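Side-chain contacts in 3-HSA hydroxylase, oxygenase (Rhodococcus sp., PDB 2RFQ), which catalyses the FMNH2-dependent ortho-hydroxylation of the phenolic steroid fragment 3-HSA to the catechol 3,4-DHSA during cholesterol catabolism: residues L53-W58 and E222-P227; D180-V185 and G191-V196; Y229-G234 and A302-L307; A322-V327 and V378-G383; R328-A333 and A369-E374. One frame throughout, in Å; residues are numbered along the deposited sequence.

Contact 1 (L53-W58 and E222-P227)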
# COMPACT_ATOMS: atom_id res chain seq x y z
N LEU A 53 20.35 7.31 -31.29
CA LEU A 53 19.36 8.32 -31.72
C LEU A 53 19.98 9.46 -32.55
O LEU A 53 19.32 10.48 -32.81
CB LEU A 53 18.57 8.88 -30.53
CG LEU A 53 17.76 7.83 -29.75
CD1 LEU A 53 17.04 8.52 -28.61
CD2 LEU A 53 16.73 7.11 -30.63
N GLN A 54 21.25 9.30 -32.91
CA GLN A 54 21.94 10.28 -33.76
C GLN A 54 21.49 10.13 -35.23
O GLN A 54 21.23 9.02 -35.67
CB GLN A 54 23.45 10.09 -33.63
CG GLN A 54 24.28 11.10 -34.39
CD GLN A 54 25.76 10.87 -34.19
OE1 GLN A 54 26.22 9.73 -34.18
NE2 GLN A 54 26.53 11.95 -34.03
N PRO A 55 21.34 11.26 -35.95
CA PRO A 55 20.90 11.18 -37.37
C PRO A 55 21.83 10.40 -38.29
O PRO A 55 23.06 10.35 -38.07
CB PRO A 55 20.78 12.66 -37.79
CG PRO A 55 20.48 13.38 -36.47
CD PRO A 55 21.39 12.66 -35.48
N GLU A 56 21.23 9.76 -39.29
CA GLU A 56 22.01 9.04 -40.28
C GLU A 56 23.09 9.92 -40.94
O GLU A 56 24.19 9.44 -41.25
CB GLU A 56 21.07 8.45 -41.33
CG GLU A 56 21.77 7.59 -42.38
CD GLU A 56 22.30 8.40 -43.55
OE1 GLU A 56 21.83 9.54 -43.76
OE2 GLU A 56 23.17 7.87 -44.27
N GLN A 57 22.80 11.22 -41.12
CA GLN A 57 23.77 12.09 -41.83
C GLN A 57 25.08 12.22 -41.05
O GLN A 57 26.12 12.55 -41.63
CB GLN A 57 23.18 13.47 -42.14
CG GLN A 57 22.91 14.34 -40.94
CD GLN A 57 22.69 15.78 -41.33
OE1 GLN A 57 23.52 16.39 -42.05
NE2 GLN A 57 21.58 16.35 -40.86
N TRP A 58 25.03 11.95 -39.74
CA TRP A 58 26.21 12.06 -38.87
C TRP A 58 26.77 10.67 -38.50
O TRP A 58 27.56 10.53 -37.56
CB TRP A 58 25.88 12.88 -37.59
CG TRP A 58 25.36 14.24 -37.90
CD1 TRP A 58 24.09 14.71 -37.66
CD2 TRP A 58 26.07 15.30 -38.55
NE1 TRP A 58 23.99 16.01 -38.11
CE2 TRP A 58 25.18 16.40 -38.66
CE3 TRP A 58 27.38 15.45 -39.02
CZ2 TRP A 58 25.56 17.61 -39.24
CZ3 TRP A 58 27.75 16.66 -39.61
CH2 TRP A 58 26.84 17.72 -39.71
N GLU A 222 14.05 19.38 -41.24
CA GLU A 222 14.07 19.54 -42.70
C GLU A 222 14.95 18.47 -43.34
O GLU A 222 14.56 17.80 -44.30
CB GLU A 222 14.54 20.94 -43.09
CG GLU A 222 14.55 21.17 -44.60
CD GLU A 222 15.13 22.53 -45.02
OE1 GLU A 222 15.66 23.28 -44.15
OE2 GLU A 222 15.09 22.83 -46.23
N ARG A 223 16.13 18.28 -42.76
CA ARG A 223 17.07 17.27 -43.24
C ARG A 223 16.99 15.96 -42.45
O ARG A 223 17.24 14.90 -42.99
CB ARG A 223 18.50 17.83 -43.28
CG ARG A 223 18.66 18.96 -44.30
CD ARG A 223 20.11 19.32 -44.59
NE ARG A 223 20.96 18.12 -44.60
CZ ARG A 223 22.20 18.07 -45.09
NH1 ARG A 223 22.75 19.16 -45.62
NH2 ARG A 223 22.88 16.93 -45.05
N ASN A 224 16.66 16.05 -41.15
CA ASN A 224 16.56 14.85 -40.34
C ASN A 224 15.10 14.38 -40.31
O ASN A 224 14.33 14.72 -39.42
CB ASN A 224 17.12 15.09 -38.93
CG ASN A 224 18.61 15.42 -38.94
OD1 ASN A 224 19.37 14.85 -39.73
ND2 ASN A 224 19.03 16.32 -38.06
N THR A 225 14.75 13.60 -41.33
CA THR A 225 13.35 13.27 -41.62
C THR A 225 12.88 11.97 -40.98
O THR A 225 11.69 11.59 -41.13
CB THR A 225 13.12 13.19 -43.16
OG1 THR A 225 13.93 12.13 -43.68
CG2 THR A 225 13.50 14.51 -43.85
N ALA A 226 13.77 11.27 -40.27
CA ALA A 226 13.41 9.97 -39.67
C ALA A 226 12.24 10.15 -38.69
O ALA A 226 12.15 11.17 -37.99
CB ALA A 226 14.59 9.33 -38.97
N PRO A 227 11.32 9.17 -38.65
CA PRO A 227 10.13 9.34 -37.77
C PRO A 227 10.47 9.48 -36.29
O PRO A 227 9.69 10.11 -35.55
CB PRO A 227 9.29 8.08 -38.04
CG PRO A 227 10.30 7.06 -38.63
CD PRO A 227 11.22 7.93 -39.46
O HOH W 1 20.05 12.54 -41.19

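Contact 2 (D180-V185 and G191-V196)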
# COMPACT_ATOMS: atom_id res chain seq x y z
N ASP A 180 32.55 21.47 -9.29
CA ASP A 180 32.37 20.16 -8.69
C ASP A 180 31.68 20.31 -7.34
O ASP A 180 32.31 20.69 -6.34
CB ASP A 180 33.71 19.45 -8.54
CG ASP A 180 33.59 18.10 -7.89
OD1 ASP A 180 32.46 17.57 -7.82
OD2 ASP A 180 34.64 17.56 -7.47
N VAL A 181 30.37 20.07 -7.33
CA VAL A 181 29.55 20.20 -6.14
C VAL A 181 28.77 18.93 -5.80
O VAL A 181 28.01 18.93 -4.83
CB VAL A 181 28.54 21.37 -6.26
CG1 VAL A 181 29.26 22.69 -6.51
CG2 VAL A 181 27.53 21.08 -7.38
N TRP A 182 28.93 17.88 -6.60
CA TRP A 182 28.06 16.69 -6.51
C TRP A 182 28.33 15.87 -5.25
O TRP A 182 29.34 15.17 -5.15
CB TRP A 182 28.24 15.86 -7.78
CG TRP A 182 27.26 14.77 -7.97
CD1 TRP A 182 27.54 13.44 -8.13
CD2 TRP A 182 25.84 14.91 -8.08
NE1 TRP A 182 26.37 12.74 -8.33
CE2 TRP A 182 25.31 13.61 -8.31
CE3 TRP A 182 24.96 16.01 -8.02
CZ2 TRP A 182 23.95 13.38 -8.46
CZ3 TRP A 182 23.59 15.77 -8.17
CH2 TRP A 182 23.11 14.46 -8.41
N ASN A 183 27.43 15.97 -4.27
CA ASN A 183 27.65 15.42 -2.95
C ASN A 183 26.34 14.88 -2.37
O ASN A 183 25.70 15.50 -1.51
CB ASN A 183 28.21 16.54 -2.06
CG ASN A 183 28.66 16.05 -0.72
OD1 ASN A 183 28.95 14.87 -0.55
ND2 ASN A 183 28.71 16.96 0.25
N VAL A 184 25.95 13.71 -2.89
CA VAL A 184 24.58 13.19 -2.68
C VAL A 184 24.55 11.73 -2.22
O VAL A 184 25.55 11.01 -2.31
CB VAL A 184 23.75 13.34 -3.96
CG1 VAL A 184 23.49 14.82 -4.25
CG2 VAL A 184 24.47 12.69 -5.11
N VAL A 185 23.38 11.30 -1.76
CA VAL A 185 23.25 9.96 -1.15
C VAL A 185 23.15 8.81 -2.18
O VAL A 185 23.41 7.65 -1.88
CB VAL A 185 22.01 9.93 -0.21
CG1 VAL A 185 20.70 10.05 -1.03
CG2 VAL A 185 21.98 8.67 0.71
N GLY A 191 28.31 12.28 -11.41
CA GLY A 191 29.06 13.53 -11.57
C GLY A 191 28.16 14.61 -12.12
O GLY A 191 28.51 15.31 -13.08
N SER A 192 27.00 14.76 -11.51
CA SER A 192 25.99 15.71 -11.97
C SER A 192 26.30 17.13 -11.49
O SER A 192 25.56 17.71 -10.67
CB SER A 192 24.57 15.23 -11.57
OG SER A 192 24.32 13.98 -12.20
N ASN A 193 27.39 17.68 -12.02
CA ASN A 193 27.93 18.95 -11.56
C ASN A 193 27.26 20.16 -12.24
O ASN A 193 26.28 19.99 -12.98
CB ASN A 193 29.45 18.92 -11.70
CG ASN A 193 30.08 18.06 -10.64
OD1 ASN A 193 30.95 17.21 -10.92
ND2 ASN A 193 29.62 18.24 -9.41
N THR A 194 27.76 21.36 -11.94
CA THR A 194 27.05 22.60 -12.25
C THR A 194 27.79 23.35 -13.33
O THR A 194 28.99 23.60 -13.23
CB THR A 194 26.87 23.47 -10.97
OG1 THR A 194 26.08 22.74 -10.02
CG2 THR A 194 26.18 24.80 -11.28
N VAL A 195 27.04 23.72 -14.36
CA VAL A 195 27.58 24.37 -15.56
C VAL A 195 27.33 25.86 -15.41
O VAL A 195 26.17 26.31 -15.38
CB VAL A 195 26.93 23.81 -16.83
CG1 VAL A 195 27.33 24.65 -18.05
CG2 VAL A 195 27.32 22.32 -17.02
N VAL A 196 28.42 26.60 -15.29
CA VAL A 196 28.38 28.02 -14.95
C VAL A 196 28.71 28.83 -16.20
O VAL A 196 29.76 28.63 -16.83
CB VAL A 196 29.36 28.38 -13.80
CG1 VAL A 196 29.29 29.88 -13.50
CG2 VAL A 196 29.05 27.56 -12.53

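Contact 3 (Y229-G234 and A302-L307)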
# COMPACT_ATOMS: atom_id res chain seq x y z
N TYR A 229 12.39 11.47 -34.91
CA TYR A 229 12.55 12.89 -34.53
C TYR A 229 11.22 13.64 -34.43
O TYR A 229 11.21 14.81 -34.03
CB TYR A 229 13.57 13.63 -35.44
CG TYR A 229 14.89 12.92 -35.45
CD1 TYR A 229 15.62 12.77 -34.25
CD2 TYR A 229 15.38 12.32 -36.60
CE1 TYR A 229 16.80 12.04 -34.20
CE2 TYR A 229 16.57 11.62 -36.58
CZ TYR A 229 17.29 11.48 -35.38
OH TYR A 229 18.46 10.77 -35.34
N LYS A 230 10.11 12.97 -34.75
CA LYS A 230 8.78 13.57 -34.62
C LYS A 230 8.12 13.13 -33.30
O LYS A 230 6.97 13.49 -33.01
CB LYS A 230 7.91 13.22 -35.82
CG LYS A 230 8.48 13.83 -37.09
CD LYS A 230 7.64 13.53 -38.31
CE LYS A 230 8.17 14.34 -39.50
NZ LYS A 230 9.46 13.82 -40.05
N MSE A 231 8.85 12.32 -32.52
CA MSE A 231 8.34 11.90 -31.21
C MSE A 231 8.21 13.10 -30.27
O MSE A 231 9.05 13.99 -30.31
CB MSE A 231 9.26 10.86 -30.57
CG MSE A 231 9.29 9.55 -31.33
SE MSE A 231 7.76 8.41 -30.84
CE MSE A 231 8.31 7.98 -28.99
N PRO A 232 7.17 13.12 -29.41
CA PRO A 232 6.98 14.23 -28.49
C PRO A 232 8.02 14.25 -27.38
O PRO A 232 8.31 13.21 -26.79
CB PRO A 232 5.56 13.99 -27.93
CG PRO A 232 5.34 12.54 -28.03
CD PRO A 232 6.08 12.12 -29.31
N TRP A 233 8.59 15.44 -27.11
CA TRP A 233 9.53 15.61 -26.00
C TRP A 233 8.94 15.14 -24.68
O TRP A 233 9.68 14.59 -23.84
CB TRP A 233 9.92 17.09 -25.89
CG TRP A 233 10.98 17.42 -24.85
CD1 TRP A 233 10.83 18.24 -23.77
CD2 TRP A 233 12.36 16.99 -24.82
NE1 TRP A 233 12.01 18.34 -23.07
CE2 TRP A 233 12.97 17.59 -23.69
CE3 TRP A 233 13.14 16.16 -25.64
CZ2 TRP A 233 14.31 17.39 -23.36
CZ3 TRP A 233 14.49 15.94 -25.30
CH2 TRP A 233 15.06 16.57 -24.17
N GLY A 234 7.64 15.36 -24.48
CA GLY A 234 6.98 14.98 -23.22
C GLY A 234 7.00 13.48 -22.95
O GLY A 234 6.81 13.04 -21.81
N ALA A 302 6.44 2.52 -28.09
CA ALA A 302 6.20 1.75 -29.33
C ALA A 302 4.92 2.21 -30.08
O ALA A 302 4.90 2.32 -31.32
CB ALA A 302 6.13 0.24 -28.99
N ASP A 303 3.86 2.48 -29.33
CA ASP A 303 2.59 2.92 -29.92
C ASP A 303 2.74 4.28 -30.57
O ASP A 303 2.27 4.50 -31.70
CB ASP A 303 1.50 2.93 -28.85
CG ASP A 303 1.05 1.53 -28.44
OD1 ASP A 303 1.55 0.53 -28.99
OD2 ASP A 303 0.15 1.45 -27.60
N GLU A 304 3.41 5.21 -29.89
CA GLU A 304 3.64 6.52 -30.50
C GLU A 304 4.43 6.36 -31.80
O GLU A 304 4.08 6.93 -32.84
CB GLU A 304 4.38 7.47 -29.55
CG GLU A 304 3.63 7.75 -28.22
CD GLU A 304 4.32 8.77 -27.36
OE1 GLU A 304 5.45 9.20 -27.69
OE2 GLU A 304 3.73 9.15 -26.31
N TYR A 305 5.50 5.57 -31.74
CA TYR A 305 6.42 5.43 -32.88
C TYR A 305 5.72 4.77 -34.06
O TYR A 305 5.91 5.17 -35.21
CB TYR A 305 7.64 4.61 -32.46
CG TYR A 305 8.73 4.55 -33.49
CD1 TYR A 305 9.37 5.73 -33.95
CD2 TYR A 305 9.15 3.32 -34.01
CE1 TYR A 305 10.39 5.67 -34.91
CE2 TYR A 305 10.17 3.25 -34.95
CZ TYR A 305 10.78 4.42 -35.40
OH TYR A 305 11.78 4.33 -36.34
N ALA A 306 4.91 3.75 -33.76
CA ALA A 306 4.16 3.07 -34.84
C ALA A 306 3.26 4.04 -35.60
O ALA A 306 3.13 3.96 -36.83
CB ALA A 306 3.33 1.92 -34.28
N LEU A 307 2.62 4.96 -34.86
CA LEU A 307 1.75 5.93 -35.51
C LEU A 307 2.57 6.83 -36.42
O LEU A 307 2.18 7.10 -37.55
CB LEU A 307 0.97 6.74 -34.46
CG LEU A 307 -0.09 5.95 -33.71
CD1 LEU A 307 -0.50 6.73 -32.46
CD2 LEU A 307 -1.30 5.77 -34.63

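Contact 4 (A322-V327 and V378-G383)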
# COMPACT_ATOMS: atom_id res chain seq x y z
N ALA A 322 1.11 8.10 -21.82
CA ALA A 322 2.55 7.92 -21.74
C ALA A 322 3.08 8.52 -20.45
O ALA A 322 3.79 7.87 -19.70
CB ALA A 322 3.25 8.51 -22.98
N ARG A 323 2.70 9.78 -20.18
CA ARG A 323 3.15 10.42 -18.94
C ARG A 323 2.64 9.72 -17.68
O ARG A 323 3.40 9.51 -16.72
CB ARG A 323 2.76 11.89 -18.96
CG ARG A 323 3.73 12.74 -19.78
CD ARG A 323 5.00 13.00 -18.98
NE ARG A 323 4.75 14.00 -17.92
CZ ARG A 323 5.35 14.03 -16.73
NH1 ARG A 323 6.26 13.10 -16.38
NH2 ARG A 323 5.05 15.01 -15.89
N ARG A 324 1.36 9.34 -17.70
CA ARG A 324 0.75 8.58 -16.60
C ARG A 324 1.57 7.34 -16.25
O ARG A 324 1.93 7.12 -15.11
CB ARG A 324 -0.68 8.19 -16.98
CG ARG A 324 -1.36 7.26 -15.96
CD ARG A 324 -2.61 6.57 -16.56
NE ARG A 324 -2.22 5.55 -17.51
CZ ARG A 324 -3.03 4.96 -18.39
NH1 ARG A 324 -4.34 5.29 -18.46
NH2 ARG A 324 -2.54 4.02 -19.19
N ASP A 325 1.86 6.52 -17.26
CA ASP A 325 2.53 5.24 -17.04
C ASP A 325 4.01 5.40 -16.78
O ASP A 325 4.63 4.54 -16.15
CB ASP A 325 2.29 4.34 -18.25
CG ASP A 325 0.82 3.91 -18.40
OD1 ASP A 325 0.05 3.97 -17.40
OD2 ASP A 325 0.45 3.52 -19.53
N GLN A 326 4.59 6.49 -17.29
CA GLN A 326 6.02 6.74 -17.16
C GLN A 326 6.39 7.11 -15.72
O GLN A 326 7.29 6.50 -15.11
CB GLN A 326 6.49 7.79 -18.17
CG GLN A 326 7.89 8.34 -17.85
CD GLN A 326 7.80 9.63 -17.08
OE1 GLN A 326 6.95 10.47 -17.38
NE2 GLN A 326 8.69 9.80 -16.09
N VAL A 327 5.69 8.08 -15.14
CA VAL A 327 5.93 8.34 -13.71
C VAL A 327 5.62 7.09 -12.88
O VAL A 327 6.33 6.76 -11.92
CB VAL A 327 5.17 9.59 -13.18
CG1 VAL A 327 5.55 10.85 -14.00
CG2 VAL A 327 3.66 9.37 -13.17
N VAL A 378 -2.41 14.16 -12.17
CA VAL A 378 -3.42 15.22 -12.20
C VAL A 378 -3.71 15.61 -13.64
O VAL A 378 -4.87 15.76 -14.03
CB VAL A 378 -2.98 16.43 -11.34
CG1 VAL A 378 -3.88 17.64 -11.56
CG2 VAL A 378 -2.97 16.02 -9.86
N MSE A 379 -2.65 15.76 -14.43
CA MSE A 379 -2.84 16.14 -15.84
C MSE A 379 -3.66 15.10 -16.60
O MSE A 379 -4.57 15.44 -17.36
CB MSE A 379 -1.48 16.30 -16.53
CG MSE A 379 -1.65 16.73 -17.95
SE MSE A 379 0.08 16.91 -18.84
CE MSE A 379 0.73 15.11 -18.55
N TYR A 380 -3.33 13.83 -16.39
CA TYR A 380 -4.07 12.74 -17.03
C TYR A 380 -5.55 12.82 -16.64
O TYR A 380 -6.44 12.74 -17.51
CB TYR A 380 -3.49 11.38 -16.62
CG TYR A 380 -4.34 10.25 -17.14
CD1 TYR A 380 -4.18 9.78 -18.45
CD2 TYR A 380 -5.33 9.68 -16.34
CE1 TYR A 380 -4.97 8.76 -18.92
CE2 TYR A 380 -6.13 8.68 -16.82
CZ TYR A 380 -5.95 8.21 -18.10
OH TYR A 380 -6.76 7.19 -18.56
N GLY A 381 -5.81 12.94 -15.34
CA GLY A 381 -7.21 13.07 -14.87
C GLY A 381 -7.96 14.26 -15.43
O GLY A 381 -9.15 14.19 -15.74
N THR A 382 -7.24 15.39 -15.56
CA THR A 382 -7.79 16.58 -16.18
C THR A 382 -8.24 16.26 -17.61
O THR A 382 -9.35 16.61 -18.02
CB THR A 382 -6.75 17.73 -16.15
OG1 THR A 382 -6.43 18.02 -14.77
CG2 THR A 382 -7.33 19.01 -16.79
N GLY A 383 -7.39 15.54 -18.34
CA GLY A 383 -7.72 15.10 -19.69
C GLY A 383 -8.95 14.21 -19.74
O GLY A 383 -9.83 14.40 -20.60

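Contact 5 (R328-A333 and A369-E374)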
# COMPACT_ATOMS: atom_id res chain seq x y z
N ARG A 328 4.58 6.36 -13.27
CA ARG A 328 4.23 5.16 -12.50
C ARG A 328 5.29 4.07 -12.62
O ARG A 328 5.52 3.35 -11.65
CB ARG A 328 2.86 4.61 -12.90
CG ARG A 328 2.23 3.77 -11.76
CD ARG A 328 0.67 3.79 -11.88
NE ARG A 328 -0.05 3.08 -10.81
CZ ARG A 328 -0.22 3.56 -9.58
NH1 ARG A 328 0.29 4.75 -9.22
NH2 ARG A 328 -0.91 2.86 -8.67
N ALA A 329 5.93 3.95 -13.78
CA ALA A 329 6.98 2.95 -14.00
C ALA A 329 8.14 3.22 -13.03
O ALA A 329 8.67 2.28 -12.41
CB ALA A 329 7.47 3.02 -15.42
N THR A 330 8.52 4.49 -12.88
CA THR A 330 9.53 4.85 -11.88
C THR A 330 9.08 4.40 -10.49
O THR A 330 9.84 3.76 -9.76
CB THR A 330 9.78 6.37 -11.89
OG1 THR A 330 10.47 6.66 -13.13
CG2 THR A 330 10.62 6.82 -10.67
N GLY A 331 7.83 4.69 -10.15
CA GLY A 331 7.27 4.28 -8.85
C GLY A 331 7.29 2.78 -8.65
O GLY A 331 7.67 2.31 -7.57
N ARG A 332 6.88 2.01 -9.68
CA ARG A 332 6.87 0.55 -9.58
C ARG A 332 8.30 0.01 -9.39
O ARG A 332 8.54 -0.93 -8.63
CB ARG A 332 6.29 -0.07 -10.86
CG ARG A 332 4.79 0.23 -11.09
CD ARG A 332 4.26 -0.65 -12.23
NE ARG A 332 3.19 0.03 -12.97
CZ ARG A 332 1.89 0.01 -12.64
NH1 ARG A 332 1.01 0.65 -13.40
NH2 ARG A 332 1.49 -0.60 -11.53
N ALA A 333 9.24 0.59 -10.13
CA ALA A 333 10.65 0.18 -10.05
C ALA A 333 11.19 0.40 -8.63
O ALA A 333 11.81 -0.51 -8.04
CB ALA A 333 11.48 0.89 -11.09
N ALA A 369 12.42 16.16 -11.84
CA ALA A 369 11.11 16.77 -12.08
C ALA A 369 10.21 15.88 -12.90
O ALA A 369 8.99 15.87 -12.69
CB ALA A 369 11.26 18.11 -12.79
N ALA A 370 10.81 15.16 -13.87
CA ALA A 370 10.02 14.33 -14.79
C ALA A 370 9.45 13.06 -14.12
O ALA A 370 8.62 12.35 -14.73
CB ALA A 370 10.85 13.98 -16.04
N ASN A 371 9.90 12.76 -12.90
CA ASN A 371 9.36 11.64 -12.12
C ASN A 371 8.26 12.03 -11.14
O ASN A 371 7.64 11.14 -10.54
CB ASN A 371 10.45 10.91 -11.34
CG ASN A 371 11.32 10.02 -12.20
OD1 ASN A 371 12.55 9.87 -11.93
ND2 ASN A 371 10.74 9.42 -13.19
N ASP A 372 8.02 13.33 -10.95
CA ASP A 372 6.98 13.73 -10.01
C ASP A 372 5.65 13.11 -10.45
O ASP A 372 5.17 13.42 -11.54
CB ASP A 372 6.83 15.23 -9.93
CG ASP A 372 5.84 15.62 -8.85
OD1 ASP A 372 6.26 15.87 -7.70
OD2 ASP A 372 4.64 15.53 -9.12
N PRO A 373 5.09 12.19 -9.62
CA PRO A 373 3.97 11.42 -10.18
C PRO A 373 2.66 12.18 -10.19
O PRO A 373 1.90 12.09 -11.18
CB PRO A 373 3.90 10.18 -9.28
CG PRO A 373 4.47 10.67 -7.94
CD PRO A 373 5.49 11.73 -8.27
N GLU A 374 2.38 12.95 -9.13
CA GLU A 374 1.11 13.70 -9.11
C GLU A 374 0.99 14.71 -10.24
O GLU A 374 -0.10 14.94 -10.76
CB GLU A 374 0.89 14.36 -7.76
CG GLU A 374 0.65 13.33 -6.68
CD GLU A 374 1.91 12.95 -5.92
OE1 GLU A 374 3.05 13.37 -6.28
OE2 GLU A 374 1.73 12.20 -4.93

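Contact 1 (L53-W58 and E222-P227)
Gln-57 and Pro-55 meet Asn-224 and Arg-223 in a polar contact between two loops, one following helix 38-47 in the N-terminal helical domain and the other leading from helix 210-214 toward helix 233-266. Its one direct hydrogen bond runs from Gln-57 NE2 to Asn-224 OD1, 2.9 Å long and fairly straight, with an N-H...O angle of 161°. The acceptor lies near the amide plane of Gln-57, whereas the donor stands tilted 31° from the carbonyl plane of Asn-224, in keeping with the 66° between the two amide planes. A water adds a second grip on the same oxygen: it donates to Asn-224 OD1 at 2.8 Å and accepts from Gln-57 N at 3.1 Å. Gln-57 CG sits between its backbone N and carbonyl carbon, lying over a face of the Trp-58 ring, and the chain runs extended from there to Asn-224. Pro-55 flanks the asparagine amide, its CB 3.2 Å from Asn-224 OD1 and its CG 3.6 Å from Asn-224 ND2. The guanidinium of Arg-223 lies almost parallel to the Gln-57 amide, but the 3.1 Å approach of Arg-223 NH2 to Gln-57 OE1 has a poor angle for a hydrogen bond. That oxygen is bonded instead to Gln-101 NE2, and Asn-224 ND2 reaches Ala-97 O and Gln-104 OE1. The buried asparagine amide is therefore held at both ends, oxygen and nitrogen alike, which fixes its rotation and ties both loops to the region of helix 101-108.

Contact 2 (D180-V185 and G191-V196)
Trp-182 lays its indole against the backbone and side chain of Ser-192, where the loop joining the antiparallel strands 177-179 and 193-198 folds back on itself. With CG opposite the backbone N (chi1 -169°), CB leaves the chain beside the amide end of Asn-193 and the ring swings toward Gly-191 and Ser-192. Trp-182 CG lies 3.5 Å from Ser-192 N, and CD1 is 3.6 Å from Gly-191 N, while NE1 is hydrogen-bonded to Leu-187 O. On the other flank Trp-182 CE3 comes within 3.2 Å of Ser-192 O. The six-membered ring ends beneath Ser-192 CB, a CH-pi contact with that carbon 3.4 Å from the centroid and only 4° off the normal; Val-184 CG2 lies over the rim of the opposite face. A leucine in place of Trp-182 would probably uncover Ser-192 CB and leave Leu-187 O without its indole donor. Ser-192 centres an inverse gamma turn, and its OG is bonded to Thr-190 OG1 and to Ser-143 OG of the FMN site assigned by similarity, which is consistent with the indole lying behind the flavin site. Farther out, Val-181 CG2 touches Thr-194 OG1 at 3.4 Å, next to Asp-180, which is salt-bridged to Arg-34. Strand 193-198 runs antiparallel between strands 177-179 and 132-142, where Trp-141 turns its ring steeply against Trp-182, and the loop beyond Trp-182 bonds to a second subunit.

Contact 3 (Y229-G234 and A302-L307)
The Tyr-305 ring is met at its edge, near its plane, by the selenium of selenomethionine Met-231, while the carboxylate of Glu-304 turns OE1 to the aliphatic carbons of Met-231 and Pro-232. Glu-304 OE1 lies 3.4 Å from Pro-232 CG and also 3.4 Å from Met-231 CE, so this oxygen has C-H groups of both residues around it. The other oxygen, OE2, is hydrogen-bonded to Thr-235 OG1. Met-231 reaches the helix by folding: bends at chi2 (-83°) and chi3 bring SE to 3.7 Å from both Glu-304 CB and Tyr-305 N, with Tyr-305 CB a little farther off at 4.1 Å. Pro-232 occupies the N-cap position of helix 233-266, so the contact sets the start of that helix against helix 277-309, two long members of the C-terminal helical bundle of the acyl-CoA dehydrogenase fold. Glu-304 keeps its chain extended beyond CG, which carries the carboxylate across to the first turn of the opposing helix, where Thr-235 lies. Pro-65, at the start of helix 65-76, touches both Met-231 and Tyr-305, and Leu-318 of helix 316-344 packs on Glu-304.

Contact 4 (A322-V327 and V378-G383)
Arg-324 and Tyr-380 lie side by side and point the same way, where the last helix, 373-384, packs on helix 316-344 of the C-terminal helical bundle of the acyl-CoA dehydrogenase fold, beside a subunit interface of the homotetramer. Two contacts are made by carbon atoms. Arg-324 CD stands over the centre of the Tyr-380 ring, a CH-pi contact 3.8 Å from the centroid and 3° off the normal. One residue earlier on each helix, the methyl CE of selenomethionine Met-379 packs on the aliphatic start of Arg-323, 3.8 Å from its CB; the extended chi1 and chi2 of Met-379 carry it over, and the bend at chi3 (57°) turns CE onto Arg-323. At the polar ends, Arg-324 NH1 is 3.1 Å from Tyr-380 OH, which lies near the guanidinium plane and is hydrogen-bonded to Tyr-253 OH of the third subunit. The salt bridge lies within the first helix: Arg-324 grips Asp-325 side-on, NE to OD1 at 2.8 Å from above the carboxylate plane and NH2 to OD2 at 3.1 Å on the syn side. This holds the guanidinium while CD covers the ring. Arg-323 NH1 donates to Gln-326 OE1 (2.9 Å), on a lone pair, and also to Ala-370 O. A leucine at Tyr-380 would probably strip Arg-324 CD of its flat support and leave Tyr-253 of the third subunit without its hydroxyl partner. Helices 277-309 and 233-266 pack on other flanks of segment 322-327, while the third subunit lies against Arg-324, Tyr-380 and Asp-325, whose OD1 also bonds its Ser-288.

Contact 5 (R328-A333 and A369-E374)
Thr-330 and Asn-371 bring the two backbones within 6.8 Å, measured between their CA atoms. Segment 328-333 is a stretch of regular helix, with Arg-332 N bonded to Arg-328 O at 2.7 Å. Segment 369-374 changes course: a 3-10 turn over 369-371 closes with Asp-372 N on Ala-369 O at 3.2 Å, and helix 373-384 then begins, Asp-372 being its N-cap with OD2 on Arg-375 N. The side chain of Asn-371 leaves this junction and crosses that of Thr-330 at about a right angle. Its amide carbon CG is 3.6 Å from the methyl Thr-330 CG2, and also 3.6 Å from Thr-330 OG1. With chi1 at -70°, the threonine points both branches at the amide, OG1 lying beside its own backbone N. The hydroxyl is hydrogen-bonded to Ser-242 OG of helix 233-266, and Asn-371 also packs on Ile-241 and Ile-245 of that helix. The junction of 3-10 turn, capping residue and helix belongs to the C-terminal helical bundle of the acyl-CoA dehydrogenase fold, and it includes Ala-369, an FMN-binding residue by similarity; the Asn-371 side chain is about 5 Å from that of Trp-84, another such residue. On the side of helix 316-344 that meets the third subunit, Arg-328 CG lies over one face of the Arg-332 guanidinium, and both arginines form salt bridges with Asp-289 of that subunit; Glu-374 pairs with Arg-282 of the second.

How the contacts relate
From the N terminus, contact 1 closes the first long loop, joining the N-terminal helical domain to the segment that leads into helix 233-266. Contact 2 is nested inside it as a short-range contact within the loop joining strands 177-179 and 193-198 of the beta domain, about 19 Å away at the nearest atoms. Contact 3 opens after contact 1 closes, yet touches it through Tyr-229 OH and Leu-53 O, and sets helix 233-266 against helix 277-309. Contact 4 then ties helix 316-344 to helix 373-384, with contact 5 nested within it; Gln-326 NE2 on Ala-370 O links the two. Glu-304 packing on Ala-322 connects contacts 3 and 4. None of the five loops cross.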